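Local coordinates for protein ornithine carbamoyltransferase (Gloeobacter violaceus, PDB 3GD5) that probably transfers the carbamoyl group of carbamoyl phosphate to ornithine, giving citrulline in arginine biosynthesis, and works as a homohexamer, at residues L145-E150 with I268-L273; E190-D195 with L247-Q252. All blocks are in the same frame, centred on the assembly; numbering follows the deposited sequence.

Interaction 1 of 2, residues L145-E150 with I268-L273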
# COMPACT_ATOMS: atom_id res chain seq x y z
N LEU A 145 -8.20 -32.49 -23.08
CA LEU A 145 -8.30 -33.44 -24.18
C LEU A 145 -7.73 -34.78 -23.76
O LEU A 145 -8.33 -35.82 -24.00
CB LEU A 145 -7.54 -32.90 -25.40
CG LEU A 145 -8.31 -32.39 -26.63
CD1 LEU A 145 -9.64 -31.78 -26.25
CD2 LEU A 145 -7.44 -31.38 -27.36
N LEU A 146 -6.56 -34.74 -23.12
CA LEU A 146 -5.87 -35.93 -22.64
C LEU A 146 -6.71 -36.62 -21.56
O LEU A 146 -6.66 -37.84 -21.40
CB LEU A 146 -4.52 -35.53 -22.06
CG LEU A 146 -3.35 -36.51 -22.00
CD1 LEU A 146 -2.20 -35.84 -21.25
CD2 LEU A 146 -3.75 -37.80 -21.29
N THR A 147 -7.49 -35.84 -20.83
CA THR A 147 -8.33 -36.40 -19.78
C THR A 147 -9.54 -37.08 -20.41
O THR A 147 -9.93 -38.16 -19.99
CB THR A 147 -8.81 -35.31 -18.80
OG1 THR A 147 -7.67 -34.63 -18.25
CG2 THR A 147 -9.62 -35.93 -17.67
N ILE A 148 -10.14 -36.43 -21.41
CA ILE A 148 -11.31 -36.97 -22.09
C ILE A 148 -10.91 -38.29 -22.74
O ILE A 148 -11.62 -39.29 -22.61
CB ILE A 148 -11.84 -36.00 -23.18
CG1 ILE A 148 -12.31 -34.70 -22.52
CG2 ILE A 148 -12.99 -36.64 -23.95
CD1 ILE A 148 -12.83 -33.67 -23.50
N ARG A 149 -9.77 -38.28 -23.43
CA ARG A 149 -9.26 -39.47 -24.08
C ARG A 149 -9.13 -40.62 -23.08
O ARG A 149 -9.56 -41.74 -23.35
CB ARG A 149 -7.90 -39.16 -24.73
CG ARG A 149 -6.98 -40.37 -24.95
CD ARG A 149 -7.46 -41.33 -26.02
NE ARG A 149 -7.40 -40.75 -27.36
CZ ARG A 149 -7.44 -41.46 -28.49
NH1 ARG A 149 -7.38 -40.85 -29.67
NH2 ARG A 149 -7.52 -42.78 -28.43
N GLU A 150 -8.54 -40.35 -21.92
CA GLU A 150 -8.37 -41.38 -20.90
C GLU A 150 -9.71 -41.89 -20.37
O GLU A 150 -9.77 -42.98 -19.80
CB GLU A 150 -7.53 -40.86 -19.74
CG GLU A 150 -6.13 -40.38 -20.12
CD GLU A 150 -5.33 -39.89 -18.92
OE1 GLU A 150 -5.87 -39.08 -18.13
OE2 GLU A 150 -4.15 -40.29 -18.78
N ILE A 268 -19.20 -36.82 -18.37
CA ILE A 268 -18.14 -36.43 -17.45
C ILE A 268 -18.22 -34.91 -17.25
O ILE A 268 -18.67 -34.19 -18.14
CB ILE A 268 -16.76 -36.84 -18.03
CG1 ILE A 268 -16.30 -38.14 -17.38
CG2 ILE A 268 -15.74 -35.74 -17.85
CD1 ILE A 268 -17.23 -39.30 -17.61
N VAL A 269 -17.81 -34.45 -16.07
CA VAL A 269 -17.82 -33.02 -15.76
C VAL A 269 -16.40 -32.49 -15.55
O VAL A 269 -15.66 -32.99 -14.71
CB VAL A 269 -18.64 -32.71 -14.48
CG1 VAL A 269 -18.57 -31.22 -14.16
CG2 VAL A 269 -20.09 -33.14 -14.67
N LEU A 270 -16.03 -31.48 -16.34
CA LEU A 270 -14.70 -30.87 -16.24
C LEU A 270 -14.77 -29.41 -15.82
O LEU A 270 -15.71 -28.70 -16.17
CB LEU A 270 -13.95 -30.96 -17.58
CG LEU A 270 -13.58 -32.34 -18.12
CD1 LEU A 270 -12.69 -32.19 -19.35
CD2 LEU A 270 -12.87 -33.14 -17.05
N HIS A 271 -13.78 -28.99 -15.04
CA HIS A 271 -13.68 -27.60 -14.60
C HIS A 271 -12.19 -27.31 -14.49
O HIS A 271 -11.47 -28.00 -13.79
CB HIS A 271 -14.38 -27.41 -13.24
CG HIS A 271 -14.49 -25.98 -12.80
ND1 HIS A 271 -15.67 -25.42 -12.37
CD2 HIS A 271 -13.55 -25.01 -12.71
CE1 HIS A 271 -15.46 -24.16 -12.03
NE2 HIS A 271 -14.18 -23.89 -12.23
N CYS A 272 -11.72 -26.29 -15.20
CA CYS A 272 -10.30 -25.95 -15.18
C CYS A 272 -9.78 -25.38 -13.84
O CYS A 272 -8.57 -25.34 -13.64
CB CYS A 272 -9.99 -24.96 -16.31
SG CYS A 272 -10.94 -23.44 -16.21
N LEU A 273 -10.68 -24.95 -12.96
CA LEU A 273 -10.36 -24.39 -11.63
C LEU A 273 -9.75 -22.99 -11.64
O LEU A 273 -9.19 -22.56 -12.64
CB LEU A 273 -9.43 -25.35 -10.87
CG LEU A 273 -10.00 -26.75 -10.59
CD1 LEU A 273 -8.96 -27.59 -9.87
CD2 LEU A 273 -11.28 -26.64 -9.75

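Interaction 2 of 2, residues E190-D195 with L247-Q252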
# COMPACT_ATOMS: atom_id res chain seq x y z
N GLU A 190 -25.85 -13.61 -23.74
CA GLU A 190 -25.78 -12.80 -24.95
C GLU A 190 -24.50 -11.99 -25.19
O GLU A 190 -23.91 -12.07 -26.26
CB GLU A 190 -26.99 -11.87 -25.01
CG GLU A 190 -27.06 -11.02 -26.25
CD GLU A 190 -28.38 -10.29 -26.36
OE1 GLU A 190 -29.43 -10.98 -26.43
OE2 GLU A 190 -28.38 -9.04 -26.36
N GLY A 191 -24.09 -11.19 -24.21
CA GLY A 191 -22.89 -10.39 -24.42
C GLY A 191 -21.56 -11.01 -24.03
O GLY A 191 -20.52 -10.35 -24.04
N PHE A 192 -21.57 -12.30 -23.69
CA PHE A 192 -20.34 -12.96 -23.28
C PHE A 192 -20.05 -14.16 -24.15
O PHE A 192 -19.67 -15.21 -23.65
CB PHE A 192 -20.44 -13.39 -21.81
CG PHE A 192 -20.70 -12.25 -20.86
CD1 PHE A 192 -21.92 -11.59 -20.86
CD2 PHE A 192 -19.70 -11.82 -19.99
CE1 PHE A 192 -22.16 -10.52 -20.01
CE2 PHE A 192 -19.93 -10.74 -19.13
CZ PHE A 192 -21.16 -10.09 -19.14
N THR A 193 -20.23 -14.00 -25.46
CA THR A 193 -19.98 -15.09 -26.39
C THR A 193 -18.50 -15.16 -26.76
O THR A 193 -17.76 -14.19 -26.55
CB THR A 193 -20.81 -14.91 -27.69
OG1 THR A 193 -20.38 -13.73 -28.38
CG2 THR A 193 -22.29 -14.79 -27.37
N PRO A 194 -18.05 -16.30 -27.30
CA PRO A 194 -16.66 -16.50 -27.71
C PRO A 194 -16.33 -15.51 -28.82
O PRO A 194 -17.23 -15.03 -29.51
CB PRO A 194 -16.64 -17.93 -28.25
CG PRO A 194 -17.79 -18.59 -27.55
CD PRO A 194 -18.84 -17.52 -27.55
N ASP A 195 -15.05 -15.22 -29.00
CA ASP A 195 -14.60 -14.31 -30.05
C ASP A 195 -15.04 -14.90 -31.40
O ASP A 195 -14.58 -15.98 -31.79
CB ASP A 195 -13.08 -14.18 -29.98
CG ASP A 195 -12.49 -13.47 -31.17
OD1 ASP A 195 -13.26 -13.04 -32.06
OD2 ASP A 195 -11.25 -13.36 -31.22
N LEU A 247 -25.01 -12.20 -11.36
CA LEU A 247 -25.77 -13.42 -11.07
C LEU A 247 -26.93 -13.58 -12.05
O LEU A 247 -27.03 -14.60 -12.73
CB LEU A 247 -26.30 -13.37 -9.64
CG LEU A 247 -27.12 -14.58 -9.19
CD1 LEU A 247 -26.30 -15.85 -9.33
CD2 LEU A 247 -27.55 -14.39 -7.75
N GLN A 248 -27.80 -12.58 -12.10
CA GLN A 248 -28.95 -12.60 -13.00
C GLN A 248 -28.47 -12.46 -14.44
O GLN A 248 -28.85 -11.52 -15.13
CB GLN A 248 -29.90 -11.44 -12.67
CG GLN A 248 -30.56 -11.51 -11.30
CD GLN A 248 -31.62 -12.59 -11.21
OE1 GLN A 248 -32.62 -12.56 -11.93
NE2 GLN A 248 -31.41 -13.55 -10.32
N LEU A 249 -27.65 -13.40 -14.88
CA LEU A 249 -27.10 -13.36 -16.24
C LEU A 249 -26.31 -14.63 -16.51
O LEU A 249 -26.38 -15.20 -17.60
CB LEU A 249 -26.20 -12.14 -16.39
CG LEU A 249 -25.54 -11.87 -17.75
CD1 LEU A 249 -26.58 -11.90 -18.86
CD2 LEU A 249 -24.84 -10.52 -17.69
N PHE A 250 -25.55 -15.06 -15.51
CA PHE A 250 -24.73 -16.27 -15.60
C PHE A 250 -25.40 -17.39 -14.82
O PHE A 250 -25.09 -18.57 -15.00
CB PHE A 250 -23.35 -15.99 -15.03
CG PHE A 250 -22.35 -15.51 -16.04
CD1 PHE A 250 -21.77 -16.39 -16.93
CD2 PHE A 250 -21.99 -14.17 -16.08
CE1 PHE A 250 -20.84 -15.95 -17.87
CE2 PHE A 250 -21.06 -13.72 -17.01
CZ PHE A 250 -20.48 -14.61 -17.91
N GLU A 251 -26.32 -16.99 -13.94
CA GLU A 251 -27.05 -17.90 -13.07
C GLU A 251 -27.52 -19.22 -13.71
O GLU A 251 -27.28 -20.29 -13.16
CB GLU A 251 -28.26 -17.16 -12.51
CG GLU A 251 -28.85 -17.74 -11.24
CD GLU A 251 -29.99 -16.91 -10.71
OE1 GLU A 251 -30.50 -17.22 -9.61
OE2 GLU A 251 -30.39 -15.94 -11.39
N GLN A 252 -28.18 -19.12 -14.86
CA GLN A 252 -28.70 -20.30 -15.56
C GLN A 252 -27.62 -21.17 -16.20
O GLN A 252 -27.90 -22.27 -16.69
CB GLN A 252 -29.69 -19.86 -16.65
CG GLN A 252 -30.55 -18.66 -16.28
CD GLN A 252 -29.89 -17.33 -16.62
OE1 GLN A 252 -28.73 -17.08 -16.29
NE2 GLN A 252 -30.65 -16.45 -17.29

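Interaction 1 of 2, residues L145-E150 with I268-L273
Leu270, on the edge strand 268-271, reaches helix 138-152 through its two methyl branches, which divide between Ile148 and Thr147. The contact joins the helix that begins at the His137-Gln140 carbamoyl phosphate site, assigned by similarity, to the strand leading into Cys272 and Leu273 of the same site. Leu270 CB is directed at the helix but lies 6.4 Å from Ile148 CG1. CG, anti to its own carbonyl carbon (chi1 -65°), carries the fork on toward the helix, yet Leu270 CG is still 5.2 Å from that same Ile148 CG1. Contact is made by the methyls: Leu270 CD1 comes to 4.1 Å from Ile148 CG1, and Leu270 CD2 to 4.3 Å from Thr147 CG2. Two successive helix residues thus each take one methyl of the leucine fork, while the closest CA pair, Ile148 with Ile268, remains 8.3 Å apart. Thr147 presents its methyl here, while its hydroxyl is hydrogen-bonded to Ala143 O, one turn earlier, and Asn299 ND2 of helix 293-312. Ile148 also rests on Ile228 of the neighbouring strand, and Leu270 on Tyr230. With no hydrogen bond between the segments and only 112 Å² buried, these carbon-only approaches imply light, non-directional apolar packing.

Interaction 2 of 2, residues E190-D195 with L247-Q252
An edge-to-face aromatic pair joins the loop after strand 183-187 to the short helix 247-250, near the ornithine site inferred by similarity. Phe250 directs its edge at one face of the Phe192 ring: the centroids are 5.0 Å apart and the planes meet at 71°. The leading atoms are the outer carbons of Phe250. Its CZ is 3.6 Å from Phe192 CD2, and its CE2 sits 3.7 Å above the Phe192 plane, displaced toward the rim, so the T is off-centre. At another part of the same ring, Leu249 CD2 approaches obliquely, 3.5 Å from Phe192 CE1 and 4.0 Å from Phe192 CZ. Leu249 brings its CD2 branch to this ring with CG anti to the backbone N (chi1 -179°), and the two side chains run roughly perpendicular. Phe192 therefore has consecutive residues of segment 247-252 on different parts of its ring, and no hydrogen bond links the segments, so the contact rests on apolar and edge-to-face ring packing. Phe250 also stacks on Trp234, and both phenylalanines touch Thr235. The second subunit adds His245, whose ring meets Phe192 at about 90°, and its own Leu249, which packs on Phe192. Within the chain, the loop continues through Pro194, lying against helix 168-180 and strand 213-216, to Asp195, whose OD1 caps Ala197 N at the start of helix 196-209.

Overall arrangement
Interactions 1 and 2 do not touch: their centres are 22 Å apart and their nearest atoms about 11 Å. In sequence, interaction 2 is nested within the loop closed by interaction 1. One segment of each is tied to the five-stranded parallel sheet, 268-273 on its edge strand and 190-195 following strand 183-187, three places across. Strand 228-231 pairs with 268-271 and leads to Asp232, ornithine-binding by similarity, which Cys272 touches and whose side chain is about 9 Å from that of Phe250. Interaction 1 lies beside the inferred carbamoyl phosphate residues, the Leu270 and Gln140 side chains being about 7 Å apart, whereas interaction 2 borders the ornithine side and a subunit interface.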